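Local structure of SorB (Sorangium cellulosum, 6B2V) at residues His186-Ser191 and Ile218-Ile223; Val158-Arg163 and Leu176-Leu181. The protein helps build the polyketide antibiotic sorangicin on a trans-acyltransferase assembly line, this part being the pyran synthase domain of module nine. All coordinates share one frame; numbering follows the deposited sequence.

Contact 1: His186-Ser191 and Ile218-Ile223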
loop_
_atom_site.group_PDB
_atom_site.type_symbol
_atom_site.label_atom_id
_atom_site.label_comp_id
_atom_site.label_asym_id
_atom_site.label_seq_id
_atom_site.Cartn_x
_atom_site.Cartn_y
_atom_site.Cartn_z
ATOM N N HIS A 186 -13.133 -16.661 -1.488
ATOM C CA HIS A 186 -13.144 -15.417 -0.751
ATOM C C HIS A 186 -11.902 -15.086 0.111
ATOM O O HIS A 186 -11.872 -14.125 0.758
ATOM C CB HIS A 186 -14.338 -15.368 0.189
ATOM C CG HIS A 186 -14.251 -16.371 1.276
ATOM N ND1 HIS A 186 -14.539 -17.689 1.072
ATOM C CD2 HIS A 186 -13.844 -16.268 2.554
ATOM C CE1 HIS A 186 -14.361 -18.349 2.195
ATOM N NE2 HIS A 186 -13.934 -17.509 3.108
ATOM N N GLU A 187 -10.894 -15.918 0.016
ATOM C CA GLU A 187 -9.692 -15.785 0.795
ATOM C C GLU A 187 -8.472 -16.198 -0.054
ATOM O O GLU A 187 -8.539 -16.998 -0.899
ATOM C CB GLU A 187 -9.821 -16.668 2.073
ATOM C CG GLU A 187 -8.711 -16.694 3.103
ATOM C CD GLU A 187 -9.119 -17.459 4.349
ATOM O OE1 GLU A 187 -9.947 -18.332 4.236
ATOM O OE2 GLU A 187 -8.593 -17.163 5.408
ATOM N N ALA A 188 -7.359 -15.550 0.240
ATOM C CA ALA A 188 -6.121 -15.846 -0.439
ATOM C C ALA A 188 -4.895 -15.790 0.488
ATOM O O ALA A 188 -4.843 -15.038 1.375
ATOM C CB ALA A 188 -5.911 -14.869 -1.582
ATOM N N LEU A 189 -3.955 -16.652 0.187
ATOM C CA LEU A 189 -2.702 -16.717 0.885
ATOM C C LEU A 189 -1.519 -16.795 -0.100
ATOM O O LEU A 189 -1.401 -17.668 -0.893
ATOM C CB LEU A 189 -2.697 -17.907 1.818
ATOM C CG LEU A 189 -1.511 -18.057 2.747
ATOM C CD1 LEU A 189 -1.535 -17.067 3.879
ATOM C CD2 LEU A 189 -1.423 -19.493 3.253
ATOM N N ALA A 190 -0.657 -15.809 0.040
ATOM C CA ALA A 190 0.555 -15.730 -0.769
ATOM C C ALA A 190 1.781 -15.913 0.099
ATOM O O ALA A 190 1.843 -15.362 1.117
ATOM C CB ALA A 190 0.675 -14.382 -1.454
ATOM N N SER A 191 2.697 -16.751 -0.348
ATOM C CA SER A 191 3.959 -16.865 0.344
ATOM C C SER A 191 4.947 -15.877 -0.298
ATOM O O SER A 191 4.852 -15.588 -1.439
ATOM C CB SER A 191 4.492 -18.264 0.366
ATOM O OG SER A 191 4.913 -18.590 -0.893
ATOM N N ILE A 218 -6.142 -7.603 -4.606
ATOM C CA ILE A 218 -6.654 -7.205 -5.885
ATOM C C ILE A 218 -7.016 -8.426 -6.742
ATOM O O ILE A 218 -8.026 -8.455 -7.346
ATOM C CB ILE A 218 -5.680 -6.286 -6.599
ATOM C CG1 ILE A 218 -5.605 -4.985 -5.863
ATOM C CG2 ILE A 218 -6.100 -6.076 -8.039
ATOM C CD1 ILE A 218 -4.392 -4.177 -6.191
ATOM N N PHE A 219 -6.184 -9.446 -6.680
ATOM C CA PHE A 219 -6.463 -10.668 -7.380
ATOM C C PHE A 219 -7.801 -11.253 -6.883
ATOM O O PHE A 219 -8.606 -11.644 -7.656
ATOM C CB PHE A 219 -5.266 -11.641 -7.179
ATOM C CG PHE A 219 -5.505 -13.025 -7.665
ATOM C CD1 PHE A 219 -6.077 -13.929 -6.855
ATOM C CD2 PHE A 219 -5.183 -13.374 -8.920
ATOM C CE1 PHE A 219 -6.334 -15.195 -7.283
ATOM C CE2 PHE A 219 -5.412 -14.656 -9.366
ATOM C CZ PHE A 219 -5.990 -15.553 -8.545
ATOM N N LEU A 220 -8.030 -11.243 -5.590
ATOM C CA LEU A 220 -9.262 -11.727 -5.037
ATOM C C LEU A 220 -10.470 -10.910 -5.527
ATOM O O LEU A 220 -11.483 -11.432 -5.822
ATOM C CB LEU A 220 -9.194 -11.711 -3.514
ATOM C CG LEU A 220 -10.004 -12.629 -2.675
ATOM C CD1 LEU A 220 -9.922 -14.052 -3.186
ATOM C CD2 LEU A 220 -9.421 -12.539 -1.289
ATOM N N SER A 221 -10.284 -9.596 -5.615
ATOM C CA SER A 221 -11.346 -8.705 -6.066
ATOM C C SER A 221 -11.744 -9.080 -7.462
ATOM O O SER A 221 -12.862 -9.134 -7.745
ATOM C CB SER A 221 -10.882 -7.222 -6.022
ATOM O OG SER A 221 -11.915 -6.304 -6.320
ATOM N N LEU A 222 -10.772 -9.333 -8.302
ATOM C CA LEU A 222 -11.033 -9.753 -9.677
ATOM C C LEU A 222 -11.731 -11.114 -9.790
ATOM O O LEU A 222 -12.721 -11.249 -10.444
ATOM C CB LEU A 222 -9.746 -9.753 -10.490
ATOM C CG LEU A 222 -9.177 -8.357 -10.706
ATOM C CD1 LEU A 222 -7.811 -8.505 -11.327
ATOM C CD2 LEU A 222 -10.050 -7.542 -11.595
ATOM N N ILE A 223 -11.161 -12.067 -8.934
ATOM C CA ILE A 223 -11.816 -13.325 -9.250
ATOM C C ILE A 223 -13.192 -13.422 -8.597
ATOM O O ILE A 223 -14.145 -13.891 -9.219
ATOM C CB ILE A 223 -10.966 -14.532 -8.811
ATOM C CG1 ILE A 223 -10.766 -14.519 -7.294
ATOM C CG2 ILE A 223 -9.625 -14.528 -9.530
ATOM C CD1 ILE A 223 -11.689 -15.458 -6.549
#
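The packing of a long central helix against an antiparallel sheet is carried here by Leu220, which presses both its methyls onto the start of strand 187-192. The two touch the backbone from the same face of the peptide that joins His186 to Glu187. CD1 of Leu220 stands almost directly over Glu187 N, at 3.8 Å, while Leu220 CD2 lies nearer the carbonyl, 3.6 Å from His186 O. From there CD2 also meets the next residue, approaching Ala188 N at 4.0 Å and Ala188 CB at 4.2 Å. The leucine reaches the strand with CG anti to its own nitrogen, although twisted from the ideal (chi1 -154°). Of the strand residues, Ala188 has its CB directed to the helix, and its small methyl lets the leucine lie close to the main chain; the nearest alpha carbons, His186 CA and Leu220 CA, are 6.9 Å apart.

This is the helix-on-sheet core of a hotdog fold, in the predicted C-terminal half of a dehydratase-like double hotdog, with helix 207-225 as the filling. No hydrogen bond crosses the contact; the strand's backbone pairs in the sheet, His186 with Arg255 and Ala188 with Ala253. Glu187 turns from the helix, its chain extended, and its carboxylate is taken up by a salt bridge to Arg153 and a hydrogen bond to His252. Within the helix, Ile223 CG2 lies 3.9 Å above one face of the Phe219 ring, offset toward its rim, and the same ring also meets His183 edge-to-face.

Contact 2: Val158-Arg163 and Leu176-Leu181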
loop_
_atom_site.group_PDB
_atom_site.type_symbol
_atom_site.label_atom_id
_atom_site.label_comp_id
_atom_site.label_asym_id
_atom_site.label_seq_id
_atom_site.Cartn_x
_atom_site.Cartn_y
_atom_site.Cartn_z
ATOM N N VAL A 158 -2.513 -21.150 -7.972
ATOM C CA VAL A 158 -2.281 -20.481 -9.230
ATOM C C VAL A 158 -0.880 -20.005 -9.512
ATOM O O VAL A 158 -0.106 -19.846 -8.667
ATOM C CB VAL A 158 -3.201 -19.319 -9.439
ATOM C CG1 VAL A 158 -4.629 -19.721 -9.230
ATOM C CG2 VAL A 158 -2.874 -18.245 -8.489
ATOM N N ASP A 159 -0.615 -19.827 -10.788
ATOM C CA ASP A 159 0.645 -19.315 -11.277
ATOM C C ASP A 159 0.423 -17.821 -11.191
ATOM O O ASP A 159 -0.153 -17.232 -12.012
ATOM C CB ASP A 159 0.770 -19.796 -12.708
ATOM C CG ASP A 159 1.908 -19.190 -13.469
ATOM O OD1 ASP A 159 2.592 -18.303 -13.002
ATOM O OD2 ASP A 159 2.018 -19.621 -14.616
ATOM N N ALA A 160 0.889 -17.236 -10.111
ATOM C CA ALA A 160 0.682 -15.830 -9.861
ATOM C C ALA A 160 1.260 -14.925 -10.914
ATOM O O ALA A 160 0.673 -13.907 -11.243
ATOM C CB ALA A 160 1.222 -15.475 -8.498
ATOM N N ARG A 161 2.414 -15.275 -11.417
ATOM C CA ARG A 161 2.980 -14.437 -12.437
ATOM C C ARG A 161 2.119 -14.388 -13.679
ATOM O O ARG A 161 1.689 -13.349 -14.090
ATOM C CB ARG A 161 4.344 -15.008 -12.820
ATOM C CG ARG A 161 5.159 -14.159 -13.776
ATOM C CD ARG A 161 6.311 -14.904 -14.382
ATOM N NE ARG A 161 7.367 -15.285 -13.484
ATOM C CZ ARG A 161 8.446 -14.563 -13.199
ATOM N NH1 ARG A 161 8.632 -13.360 -13.712
ATOM N NH2 ARG A 161 9.344 -15.047 -12.371
ATOM N N THR A 162 1.787 -15.551 -14.204
ATOM C CA THR A 162 1.002 -15.569 -15.392
ATOM C C THR A 162 -0.355 -14.922 -15.237
ATOM O O THR A 162 -0.727 -14.118 -16.041
ATOM C CB THR A 162 0.836 -17.021 -15.887
ATOM O OG1 THR A 162 2.099 -17.598 -16.124
ATOM C CG2 THR A 162 0.049 -17.066 -17.133
ATOM N N ARG A 163 -1.060 -15.235 -14.170
ATOM C CA ARG A 163 -2.367 -14.683 -13.974
ATOM C C ARG A 163 -2.430 -13.191 -13.782
ATOM O O ARG A 163 -3.286 -12.555 -14.328
ATOM C CB ARG A 163 -3.064 -15.352 -12.801
ATOM C CG ARG A 163 -3.334 -16.811 -13.029
ATOM C CD ARG A 163 -4.519 -17.050 -13.962
ATOM N NE ARG A 163 -5.712 -16.369 -13.517
ATOM C CZ ARG A 163 -6.549 -16.868 -12.624
ATOM N NH1 ARG A 163 -6.320 -18.042 -12.094
ATOM N NH2 ARG A 163 -7.606 -16.202 -12.270
ATOM N N LEU A 176 8.527 -8.090 -7.258
ATOM C CA LEU A 176 7.668 -8.402 -6.150
ATOM C C LEU A 176 8.244 -9.555 -5.318
ATOM O O LEU A 176 9.144 -10.212 -5.734
ATOM C CB LEU A 176 6.289 -8.790 -6.632
ATOM C CG LEU A 176 5.526 -7.760 -7.445
ATOM C CD1 LEU A 176 4.192 -8.289 -7.854
ATOM C CD2 LEU A 176 5.440 -6.475 -6.677
ATOM N N TRP A 177 7.689 -9.742 -4.139
ATOM C CA TRP A 177 8.096 -10.782 -3.243
ATOM C C TRP A 177 7.256 -12.064 -3.345
ATOM O O TRP A 177 7.544 -13.021 -2.731
ATOM C CB TRP A 177 8.001 -10.296 -1.801
ATOM C CG TRP A 177 8.931 -9.185 -1.378
ATOM C CD1 TRP A 177 9.284 -8.097 -2.078
ATOM C CD2 TRP A 177 9.589 -9.075 -0.116
ATOM N NE1 TRP A 177 10.129 -7.337 -1.358
ATOM C CE2 TRP A 177 10.305 -7.901 -0.126
ATOM C CE3 TRP A 177 9.618 -9.856 1.021
ATOM C CZ2 TRP A 177 11.085 -7.522 0.943
ATOM C CZ3 TRP A 177 10.373 -9.467 2.068
ATOM C CH2 TRP A 177 11.091 -8.319 2.020
ATOM N N ILE A 178 6.212 -12.022 -4.141
ATOM C CA ILE A 178 5.364 -13.186 -4.237
ATOM C C ILE A 178 6.030 -14.421 -4.824
ATOM O O ILE A 178 6.630 -14.337 -5.831
ATOM C CB ILE A 178 4.105 -12.825 -5.023
ATOM C CG1 ILE A 178 3.409 -11.701 -4.303
ATOM C CG2 ILE A 178 3.176 -14.016 -5.118
ATOM C CD1 ILE A 178 2.294 -11.137 -5.092
ATOM N N ALA A 179 5.937 -15.538 -4.115
ATOM C CA ALA A 179 6.514 -16.790 -4.560
ATOM C C ALA A 179 5.498 -17.858 -4.877
ATOM O O ALA A 179 5.748 -18.737 -5.607
ATOM C CB ALA A 179 7.441 -17.342 -3.535
ATOM N N SER A 180 4.365 -17.778 -4.247
ATOM C CA SER A 180 3.255 -18.685 -4.469
ATOM C C SER A 180 1.941 -18.017 -4.084
ATOM O O SER A 180 1.941 -17.102 -3.363
ATOM C CB SER A 180 3.383 -19.959 -3.622
ATOM O OG SER A 180 3.080 -19.666 -2.286
ATOM N N LEU A 181 0.838 -18.510 -4.625
ATOM C CA LEU A 181 -0.462 -17.999 -4.316
ATOM C C LEU A 181 -1.565 -19.080 -4.319
ATOM O O LEU A 181 -1.700 -19.736 -5.262
ATOM C CB LEU A 181 -0.809 -16.909 -5.335
ATOM C CG LEU A 181 -2.173 -16.217 -5.232
ATOM C CD1 LEU A 181 -2.359 -15.528 -3.901
ATOM C CD2 LEU A 181 -2.311 -15.148 -6.308
HETATM O O HOH W 1 1.392 -20.599 -6.478
#
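The backbones of the two segments come closest at Val158 and Leu181, whose CA atoms are 5.8 Å apart, and a single direct hydrogen bond joins them. It goes from Val158 N to Leu181 O over 3.2 Å, long but straight (174° at the hydrogen). Water 1 bridges the other two backbone groups of this pair, donating to Val158 O at 2.8 Å and accepting from Leu181 N at the same length. Beyond Val158 the chain continues through Asp159 into helix 160-166.

The side chains of Val158 and Leu181 point the same way and lie alongside one another, with Val158 CG2 3.8 Å from Leu181 CD2. With CG1 anti to the carbonyl carbon (chi1 -52°), Val158 CG2 is left between the backbone N and C, on the side of the leucine. Ala160, the first residue of the helix, packs its CB on the same leucine, 4.0 Å from Leu181 CB, and this methyl comes to 4.2 Å from Ile178 CG2. Val158 and Ala160 thus both pack on Leu181.

Asp159 caps the helix. Its OD1 accepts from Thr162 N at 3.1 Å, the donor rising well above the carboxylate plane, and its OD2 takes the threonine hydroxyl in a short bond, Thr162 OG1 to Asp159 OD2 being 2.5 Å. With Asp159 as the N-cap of helix 160-166, the whole is a strand-to-helix transition at the border of the hotdog sheet, beside the outermost strand 156-158.

Contact 2 comes wholly before contact 1 in the sequence, and their centres are 11 Å apart. Strands 178-183 and 187-192 follow each other in sequence and are antiparallel neighbours in the sheet, so each contact uses one arm of the same hairpin. The arms are joined by Ser191 O with Ala179 N, and the hydroxyls of Ser191 and Ser180 lie 2.5 Å apart (OG to OG), probably hydrogen-bonded; a classic bulge sets Ala179 and Ser180 opposite the single residue Ser191. Ile223 and Arg163 touch as well, bringing helices 207-225 and 160-166 together. Both contacts thus belong to the predicted C-terminal hotdog fold, contact 1 joining its central helix to the sheet, contact 2 finishing the sheet's edge.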